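Local coordinates for DUF1460 domain-containing protein (PDB 2IM9) that is of unknown function but belongs to the N-acetylmuramoyl-L-alanine amidase-like family and may therefore act on bacterial cell-wall peptidoglycan, at residues Lys183-Ile188 and Arg201-Lys206. Numbering follows the deposited sequence.
Sequences KTIDTI and RLVELK
A lysine ammonium group reaching from a helix to a backbone carbonyl supplies the one hydrogen bond of an otherwise apolar contact: Lys206 NZ donates to Lys183 O at 3.0 Å. Lys206 suits this task because its long chain, m at chi1 and t from chi2 to chi4, spans the gap from a sideways start; Asn181 O accepts from the same NZ. Lys183 is polyproline-II-like (phi/psi -69/152) and Thr184 extended (-115/180); a short 3-10 segment, Ile185-Thr187, follows, with Thr187 N bonded to Thr184 O (3.1 Å) and Ile188 N to Ile185 O (2.9 Å). Thr184, at chi1 p, forms an ST turn, its OG1 accepting from Asp186 N at 3.3 Å; the CA-to-CB bond of Asp186 points away from the helix, and its charge suits this exposed position. Facing this turn is regular helix, with Leu202 nearest in register (CA of Ile185 to CA of Leu202, 6.4 Å). Leu202, chi1 t and chi2 p, is the most covered residue: its CD2 lies 3.5 Å from Thr184 C and 4.2 Å from Ile185 CG2. Buried Ile188, m at both chi angles, fits beside it, CG1 lying 4.1 Å from Leu202 CB and CD1 4.2 Å from Leu205 CD2. Leu205, nearly one turn on with the same rotamer, also brings CD2 to 3.8 Å from Thr187 CG2. Lys183 leads its amine away to Tyr130 OH and makes a cation-pi contact with Trp179, while Tyr82 touches Ile188 and Leu205. The connection between helices 176-181 and 195-209 thus folds back against the later helix, burying Ile188, Leu202 and Leu205.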
ATOM      1  N   LYS A 183      -5.430 -11.458 -17.189  1.00 14.50           N
ATOM      2  CA  LYS A 183      -6.654 -11.048 -16.502  1.00 14.64           C
ATOM      3  C   LYS A 183      -7.912 -11.741 -17.002  1.00 14.98           C
ATOM      4  O   LYS A 183      -8.005 -12.141 -18.166  1.00 15.06           O
ATOM      5  CB  LYS A 183      -6.844  -9.537 -16.600  1.00 13.82           C
ATOM      6  CG  LYS A 183      -5.822  -8.764 -15.802  1.00 15.85           C
ATOM      7  CD  LYS A 183      -6.039  -7.259 -15.970  1.00 17.45           C
ATOM      8  CE  LYS A 183      -5.204  -6.443 -14.961  1.00 19.09           C
ATOM      9  NZ  LYS A 183      -5.495  -6.854 -13.540  1.00 21.57           N
ATOM     10  N   THR A 184      -8.873 -11.861 -16.098  1.00 15.34           N
ATOM     11  CA  THR A 184     -10.183 -12.424 -16.428  1.00 15.81           C
ATOM     12  C   THR A 184     -11.242 -11.345 -16.266  1.00 16.31           C
ATOM     13  O   THR A 184     -10.939 -10.226 -15.865  1.00 15.61           O
ATOM     14  CB  THR A 184     -10.549 -13.588 -15.488  1.00 15.79           C
ATOM     15  OG1 THR A 184     -10.741 -13.086 -14.165  1.00 16.92           O
ATOM     16  CG2 THR A 184      -9.449 -14.657 -15.473  1.00 16.35           C
ATOM     17  N   ILE A 185     -12.495 -11.704 -16.534  1.00 16.72           N
ATOM     18  CA  ILE A 185     -13.596 -10.741 -16.372  1.00 18.25           C
ATOM     19  C   ILE A 185     -13.739 -10.206 -14.945  1.00 18.99           C
ATOM     20  O   ILE A 185     -14.379  -9.160 -14.739  1.00 19.79           O
ATOM     21  CB  ILE A 185     -14.940 -11.292 -16.904  1.00 18.31           C
ATOM     22  CG1 ILE A 185     -15.351 -12.568 -16.169  1.00 20.31           C
ATOM     23  CG2 ILE A 185     -14.856 -11.510 -18.421  1.00 20.24           C
ATOM     24  CD1 ILE A 185     -16.797 -12.935 -16.420  1.00 21.31           C
ATOM     25  N   ASP A 186     -13.133 -10.888 -13.968  1.00 19.55           N
ATOM     26  CA  ASP A 186     -13.169 -10.441 -12.558  1.00 20.77           C
ATOM     27  C   ASP A 186     -12.510  -9.072 -12.369  1.00 19.54           C
ATOM     28  O   ASP A 186     -12.790  -8.361 -11.411  1.00 20.20           O
ATOM     29  CB  ASP A 186     -12.475 -11.453 -11.641  1.00 21.71           C
ATOM     30  CG  ASP A 186     -13.360 -12.638 -11.299  1.00 24.38           C
ATOM     31  OD1 ASP A 186     -14.494 -12.738 -11.829  1.00 26.05           O
ATOM     32  OD2 ASP A 186     -12.884 -13.475 -10.503  1.00 30.44           O
ATOM     33  N   THR A 187     -11.637  -8.706 -13.286  1.00 19.07           N
ATOM     34  CA  THR A 187     -11.053  -7.367 -13.272  1.00 17.93           C
ATOM     35  C   THR A 187     -12.085  -6.278 -13.541  1.00 17.69           C
ATOM     36  O   THR A 187     -11.951  -5.159 -13.047  1.00 17.52           O
ATOM     37  CB  THR A 187      -9.909  -7.262 -14.300  1.00 17.96           C
ATOM     38  OG1 THR A 187      -8.781  -7.963 -13.779  1.00 18.73           O
ATOM     39  CG2 THR A 187      -9.506  -5.815 -14.543  1.00 18.27           C
ATOM     40  N   ILE A 188     -13.096  -6.610 -14.340  1.00 16.46           N
ATOM     41  CA  ILE A 188     -14.088  -5.630 -14.754  1.00 16.54           C
ATOM     42  C   ILE A 188     -15.248  -5.658 -13.778  1.00 16.76           C
ATOM     43  O   ILE A 188     -16.055  -6.601 -13.784  1.00 17.18           O
ATOM     44  CB  ILE A 188     -14.610  -5.910 -16.193  1.00 16.07           C
ATOM     45  CG1 ILE A 188     -13.442  -6.078 -17.167  1.00 17.02           C
ATOM     46  CG2 ILE A 188     -15.617  -4.801 -16.635  1.00 17.80           C
ATOM     47  CD1 ILE A 188     -12.605  -4.812 -17.385  1.00 17.79           C
ATOM     48  N   ARG A 201     -15.195  -4.969 -22.496  1.00 20.66           N
ATOM     49  CA  ARG A 201     -14.311  -4.023 -21.841  1.00 18.97           C
ATOM     50  C   ARG A 201     -12.984  -4.675 -21.505  1.00 17.71           C
ATOM     51  O   ARG A 201     -11.961  -4.013 -21.564  1.00 17.74           O
ATOM     52  CB  ARG A 201     -14.973  -3.431 -20.602  1.00 19.07           C
ATOM     53  CG  ARG A 201     -16.110  -2.506 -20.993  1.00 19.91           C
ATOM     54  CD  ARG A 201     -16.818  -1.968 -19.775  1.00 22.52           C
ATOM     55  NE  ARG A 201     -18.096  -1.374 -20.162  1.00 24.75           N
ATOM     56  CZ  ARG A 201     -18.719  -0.421 -19.476  1.00 25.82           C
ATOM     57  NH1 ARG A 201     -18.185   0.079 -18.363  1.00 23.24           N
ATOM     58  NH2 ARG A 201     -19.892   0.039 -19.910  1.00 27.98           N
ATOM     59  N   LEU A 202     -13.003  -5.962 -21.148  1.00 16.76           N
ATOM     60  CA  LEU A 202     -11.732  -6.666 -20.891  1.00 16.10           C
ATOM     61  C   LEU A 202     -10.808  -6.686 -22.118  1.00 16.64           C
ATOM     62  O   LEU A 202      -9.621  -6.410 -21.995  1.00 17.03           O
ATOM     63  CB  LEU A 202     -11.971  -8.080 -20.389  1.00 16.23           C
ATOM     64  CG  LEU A 202     -10.692  -8.793 -19.921  1.00 15.40           C
ATOM     65  CD1 LEU A 202     -10.022  -8.087 -18.740  1.00 14.98           C
ATOM     66  CD2 LEU A 202     -11.072 -10.280 -19.612  1.00 15.63           C
ATOM     67  N   VAL A 203     -11.343  -7.002 -23.303  1.00 17.15           N
ATOM     68  CA  VAL A 203     -10.536  -6.976 -24.540  1.00 18.00           C
ATOM     69  C   VAL A 203      -9.961  -5.588 -24.776  1.00 17.94           C
ATOM     70  O   VAL A 203      -8.800  -5.433 -25.167  1.00 17.62           O
ATOM     71  CB  VAL A 203     -11.377  -7.419 -25.801  1.00 19.78           C
ATOM     72  CG1 VAL A 203     -10.576  -7.197 -27.085  1.00 19.92           C
ATOM     73  CG2 VAL A 203     -11.838  -8.854 -25.647  1.00 20.89           C
ATOM     74  N   GLU A 204     -10.782  -4.576 -24.522  1.00 17.84           N
ATOM     75  CA  GLU A 204     -10.364  -3.186 -24.690  1.00 17.24           C
ATOM     76  C   GLU A 204      -9.212  -2.829 -23.745  1.00 16.47           C
ATOM     77  O   GLU A 204      -8.195  -2.223 -24.151  1.00 16.10           O
ATOM     78  CB  GLU A 204     -11.561  -2.300 -24.421  1.00 17.96           C
ATOM     79  CG  GLU A 204     -11.333  -0.825 -24.582  1.00 18.53           C
ATOM     80  CD  GLU A 204     -12.600  -0.093 -24.204  1.00 21.82           C
ATOM     81  OE1 GLU A 204     -13.518  -0.017 -25.049  1.00 21.95           O
ATOM     82  OE2 GLU A 204     -12.700   0.361 -23.041  1.00 21.28           O
ATOM     83  N   LEU A 205      -9.377  -3.218 -22.486  1.00 15.25           N
ATOM     84  CA  LEU A 205      -8.367  -2.990 -21.470  1.00 15.72           C
ATOM     85  C   LEU A 205      -7.074  -3.748 -21.796  1.00 15.69           C
ATOM     86  O   LEU A 205      -5.968  -3.209 -21.644  1.00 15.92           O
ATOM     87  CB  LEU A 205      -8.894  -3.431 -20.097  1.00 15.11           C
ATOM     88  CG  LEU A 205      -7.940  -3.162 -18.923  1.00 14.19           C
ATOM     89  CD1 LEU A 205      -7.590  -1.665 -18.784  1.00 15.81           C
ATOM     90  CD2 LEU A 205      -8.492  -3.783 -17.636  1.00 14.97           C
ATOM     91  N   LYS A 206      -7.200  -4.999 -22.246  1.00 16.02           N
ATOM     92  CA  LYS A 206      -5.996  -5.777 -22.577  1.00 16.89           C
ATOM     93  C   LYS A 206      -5.239  -5.196 -23.764  1.00 17.37           C
ATOM     94  O   LYS A 206      -3.991  -5.274 -23.834  1.00 18.10           O
ATOM     95  CB  LYS A 206      -6.366  -7.223 -22.859  1.00 16.63           C
ATOM     96  CG  LYS A 206      -6.701  -7.990 -21.596  1.00 17.75           C
ATOM     97  CD  LYS A 206      -7.008  -9.428 -21.943  1.00 17.21           C
ATOM     98  CE  LYS A 206      -7.237 -10.232 -20.678  1.00 17.35           C
ATOM     99  NZ  LYS A 206      -7.381 -11.663 -21.018  1.00 17.66           N
TER